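PDB 6BRM: putative metal-dependent isothiocyanate hydrolase SaxA, which probably hydrolyses isothiocyanates, using a two-zinc site in a metallo-beta-lactamase-type fold. Local coordinates for residues B[116-128]-B[142-154]. Residues are numbered along the deposited sequence; the frame is centred on the assembly and turned at random.
Sequences VDGLTIYKTDGQH and LLGDACGLVFTHH. With ZN (zinc ion), chain L.
His-128 and Leu-143 meet where the two segments come together beside a zinc ion, and the imidazole can be followed outward from CB. The CB of His-128 points toward segment 142-154, and His-128 CB lies 4.0 Å from the backbone O of Leu-143. With CG anti to the backbone N (chi1 -159°), the ring lies across the Leu-143 side chain at about a right angle, and CD1 of Leu-143 sits over one face, 3.8 Å from the centroid of the His-128 ring and 17° off the normal, which meets the criteria for a CH-pi contact. ND1 donates to the carbonyl O of Ile-198, while Ala-146 CB approaches CD2 of His-128 obliquely. At the tip, His-128 NE2 binds zinc at 2.2 Å. Between them, the metal and the Ile-198 bond hold both ring nitrogens, which should fix the ring's rotation. His-67, His-69, Asp-164 and a water share this ion, and Asp-164 also binds the second zinc.

Beyond the site, strands 120-124 and 148-152 run antiparallel, their axes 157° apart. Six backbone hydrogen bonds join the pairs Thr-120/Thr-152, Tyr-122/Val-150 and Thr-124/Gly-148, with Val-150 N 3.0 Å from Tyr-122 O. On one face, Ile-121 CD1 approaches Phe-151 CE2 at 3.7 Å, the two side chains lying side by side. On the other, Thr-152 OG1 meets the Tyr-122 ring edge, 3.9 Å from Tyr-122 CE2.

The strand pair belongs to one of the two large mixed sheets of the metallo-beta-lactamase-type fold, between strands 112-114 and 159-163, and the loop after strand 120-124 brings His-128 to the zinc site. Phe-151 continues onto Leu-13 of strand 10-15 in the other large sheet; Tyr-122 and Val-150 meet Phe-178 of helix 169-178.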
# COMPACT_ATOMS: atom_id res chain seq x y z
N VAL B 116 -27.72 -1.00 -6.62
CA VAL B 116 -28.91 -0.12 -6.63
C VAL B 116 -29.75 -0.23 -5.35
O VAL B 116 -30.36 0.75 -4.92
CB VAL B 116 -29.76 -0.36 -7.91
CG1 VAL B 116 -30.51 -1.69 -7.86
CG2 VAL B 116 -30.73 0.80 -8.14
N ASP B 117 -29.77 -1.42 -4.76
CA ASP B 117 -30.34 -1.68 -3.42
C ASP B 117 -29.91 -0.69 -2.33
O ASP B 117 -30.67 -0.43 -1.40
CB ASP B 117 -29.95 -3.11 -3.00
CG ASP B 117 -30.34 -3.44 -1.57
OD1 ASP B 117 -31.55 -3.31 -1.25
OD2 ASP B 117 -29.45 -3.81 -0.77
N GLY B 118 -28.69 -0.16 -2.44
CA GLY B 118 -28.10 0.72 -1.42
C GLY B 118 -26.85 0.13 -0.80
O GLY B 118 -26.13 0.82 -0.08
N LEU B 119 -26.59 -1.16 -1.05
CA LEU B 119 -25.39 -1.83 -0.56
C LEU B 119 -24.18 -1.40 -1.38
O LEU B 119 -24.22 -1.44 -2.61
CB LEU B 119 -25.55 -3.35 -0.64
CG LEU B 119 -24.45 -4.21 -0.03
CD1 LEU B 119 -24.41 -4.05 1.48
CD2 LEU B 119 -24.65 -5.67 -0.40
N THR B 120 -23.11 -1.01 -0.69
CA THR B 120 -21.84 -0.67 -1.30
C THR B 120 -20.78 -1.60 -0.73
O THR B 120 -20.73 -1.80 0.48
CB THR B 120 -21.46 0.79 -1.00
OG1 THR B 120 -22.56 1.65 -1.30
CG2 THR B 120 -20.26 1.22 -1.82
N ILE B 121 -19.93 -2.15 -1.61
CA ILE B 121 -18.82 -3.01 -1.20
C ILE B 121 -17.52 -2.42 -1.75
O ILE B 121 -17.33 -2.37 -2.96
CB ILE B 121 -18.99 -4.46 -1.71
CG1 ILE B 121 -20.18 -5.13 -1.01
CG2 ILE B 121 -17.72 -5.28 -1.49
CD1 ILE B 121 -20.61 -6.44 -1.63
N TYR B 122 -16.64 -1.98 -0.85
CA TYR B 122 -15.34 -1.43 -1.24
C TYR B 122 -14.25 -2.48 -1.07
O TYR B 122 -14.16 -3.12 -0.01
CB TYR B 122 -14.99 -0.22 -0.38
CG TYR B 122 -15.97 0.93 -0.43
CD1 TYR B 122 -15.85 1.93 -1.40
CD2 TYR B 122 -16.99 1.05 0.52
CE1 TYR B 122 -16.74 3.00 -1.44
CE2 TYR B 122 -17.88 2.12 0.49
CZ TYR B 122 -17.76 3.09 -0.49
OH TYR B 122 -18.64 4.14 -0.52
N LYS B 123 -13.42 -2.65 -2.10
CA LYS B 123 -12.26 -3.54 -2.08
C LYS B 123 -11.04 -2.75 -1.62
O LYS B 123 -10.78 -1.67 -2.16
CB LYS B 123 -12.02 -4.13 -3.48
CG LYS B 123 -10.91 -5.17 -3.55
CD LYS B 123 -10.79 -5.81 -4.93
CE LYS B 123 -10.26 -4.86 -6.00
NZ LYS B 123 -8.89 -4.36 -5.70
N THR B 124 -10.30 -3.29 -0.65
CA THR B 124 -9.17 -2.63 -0.00
C THR B 124 -7.84 -3.29 -0.37
O THR B 124 -7.79 -4.50 -0.61
CB THR B 124 -9.30 -2.71 1.53
OG1 THR B 124 -10.66 -2.45 1.91
CG2 THR B 124 -8.37 -1.72 2.22
N ASP B 125 -6.76 -2.50 -0.40
CA ASP B 125 -5.42 -3.03 -0.68
C ASP B 125 -4.70 -3.27 0.64
O ASP B 125 -4.59 -2.36 1.45
CB ASP B 125 -4.61 -2.07 -1.56
CG ASP B 125 -3.34 -2.73 -2.13
OD1 ASP B 125 -3.45 -3.78 -2.80
OD2 ASP B 125 -2.24 -2.18 -1.93
N GLY B 126 -4.22 -4.50 0.84
CA GLY B 126 -3.42 -4.86 2.01
C GLY B 126 -2.02 -5.24 1.59
O GLY B 126 -1.67 -5.12 0.41
N GLN B 127 -1.20 -5.67 2.55
CA GLN B 127 0.10 -6.25 2.26
C GLN B 127 0.27 -7.54 3.05
O GLN B 127 0.36 -7.52 4.28
CB GLN B 127 1.22 -5.26 2.58
CG GLN B 127 2.54 -5.59 1.91
CD GLN B 127 3.51 -4.43 1.92
OE1 GLN B 127 3.64 -3.70 0.93
NE2 GLN B 127 4.20 -4.24 3.04
N HIS B 128 0.33 -8.67 2.34
CA HIS B 128 0.38 -10.01 2.94
C HIS B 128 1.84 -10.37 3.25
O HIS B 128 2.38 -11.35 2.73
CB HIS B 128 -0.25 -11.02 1.97
CG HIS B 128 -0.72 -12.29 2.62
ND1 HIS B 128 -0.27 -12.73 3.84
CD2 HIS B 128 -1.60 -13.23 2.18
CE1 HIS B 128 -0.85 -13.88 4.14
NE2 HIS B 128 -1.65 -14.21 3.15
N LEU B 142 4.19 -15.30 -4.34
CA LEU B 142 3.65 -16.41 -3.54
C LEU B 142 2.60 -15.90 -2.56
O LEU B 142 1.48 -16.42 -2.51
CB LEU B 142 4.78 -17.14 -2.80
CG LEU B 142 4.50 -18.61 -2.49
CD1 LEU B 142 4.93 -19.49 -3.66
CD2 LEU B 142 5.18 -19.08 -1.22
N LEU B 143 2.97 -14.88 -1.79
CA LEU B 143 2.05 -14.19 -0.88
C LEU B 143 1.04 -13.36 -1.66
O LEU B 143 -0.13 -13.30 -1.29
CB LEU B 143 2.82 -13.31 0.11
CG LEU B 143 3.46 -13.99 1.34
CD1 LEU B 143 2.39 -14.53 2.27
CD2 LEU B 143 4.43 -15.08 0.94
N GLY B 144 1.52 -12.70 -2.72
CA GLY B 144 0.65 -12.06 -3.72
C GLY B 144 -0.20 -10.93 -3.19
O GLY B 144 0.17 -10.26 -2.22
N ASP B 145 -1.34 -10.72 -3.84
CA ASP B 145 -2.36 -9.77 -3.40
C ASP B 145 -3.43 -10.50 -2.59
O ASP B 145 -3.73 -11.67 -2.85
CB ASP B 145 -3.00 -9.07 -4.60
CG ASP B 145 -2.01 -8.27 -5.42
OD1 ASP B 145 -1.14 -7.60 -4.84
OD2 ASP B 145 -2.10 -8.32 -6.67
N ALA B 146 -4.01 -9.79 -1.62
CA ALA B 146 -5.14 -10.30 -0.83
C ALA B 146 -5.93 -9.13 -0.26
O ALA B 146 -5.43 -8.41 0.61
CB ALA B 146 -4.64 -11.21 0.27
N CYS B 147 -7.16 -8.95 -0.73
CA CYS B 147 -7.92 -7.72 -0.48
C CYS B 147 -8.76 -7.75 0.80
O CYS B 147 -9.21 -8.80 1.25
CB CYS B 147 -8.83 -7.39 -1.66
SG CYS B 147 -10.20 -8.55 -1.92
N GLY B 148 -8.95 -6.56 1.37
CA GLY B 148 -9.92 -6.33 2.43
C GLY B 148 -11.27 -6.02 1.83
O GLY B 148 -11.37 -5.79 0.62
N LEU B 149 -12.31 -6.01 2.66
CA LEU B 149 -13.68 -5.75 2.22
C LEU B 149 -14.42 -4.90 3.24
O LEU B 149 -14.52 -5.28 4.40
CB LEU B 149 -14.45 -7.06 2.06
CG LEU B 149 -13.90 -8.13 1.13
CD1 LEU B 149 -14.65 -9.44 1.37
CD2 LEU B 149 -14.02 -7.70 -0.32
N VAL B 150 -14.93 -3.75 2.79
CA VAL B 150 -15.82 -2.92 3.61
C VAL B 150 -17.24 -3.12 3.09
O VAL B 150 -17.44 -3.27 1.89
CB VAL B 150 -15.42 -1.43 3.54
CG1 VAL B 150 -16.38 -0.56 4.36
CG2 VAL B 150 -13.99 -1.23 4.02
N PHE B 151 -18.21 -3.15 4.00
CA PHE B 151 -19.63 -3.24 3.64
C PHE B 151 -20.35 -2.01 4.19
O PHE B 151 -20.28 -1.73 5.38
CB PHE B 151 -20.25 -4.50 4.22
CG PHE B 151 -19.81 -5.76 3.54
CD1 PHE B 151 -18.66 -6.42 3.95
CD2 PHE B 151 -20.54 -6.30 2.49
CE1 PHE B 151 -18.25 -7.59 3.33
CE2 PHE B 151 -20.14 -7.47 1.86
CZ PHE B 151 -18.99 -8.11 2.28
N THR B 152 -21.06 -1.30 3.31
CA THR B 152 -21.70 -0.02 3.62
C THR B 152 -23.17 -0.09 3.22
O THR B 152 -23.50 -0.59 2.14
CB THR B 152 -20.94 1.14 2.92
OG1 THR B 152 -19.94 1.65 3.81
CG2 THR B 152 -21.84 2.29 2.49
N HIS B 153 -24.04 0.39 4.11
CA HIS B 153 -25.50 0.46 3.89
C HIS B 153 -26.14 1.23 5.04
O HIS B 153 -25.70 1.10 6.18
CB HIS B 153 -26.11 -0.95 3.83
CG HIS B 153 -27.47 -1.01 3.19
ND1 HIS B 153 -28.60 -0.53 3.81
CD2 HIS B 153 -27.87 -1.50 2.00
CE1 HIS B 153 -29.64 -0.72 3.02
NE2 HIS B 153 -29.23 -1.30 1.91
N HIS B 154 -27.16 2.04 4.75
CA HIS B 154 -28.07 2.56 5.80
C HIS B 154 -28.88 1.39 6.41
O HIS B 154 -28.88 0.29 5.87
CB HIS B 154 -28.98 3.68 5.27
CG HIS B 154 -29.99 3.24 4.24
ND1 HIS B 154 -31.33 3.13 4.52
CD2 HIS B 154 -29.85 2.93 2.93
CE1 HIS B 154 -31.98 2.75 3.43
NE2 HIS B 154 -31.10 2.62 2.45
ZN ZN L . -3.22 -15.68 2.70
O HOH W 1 -3.40 -17.62 3.69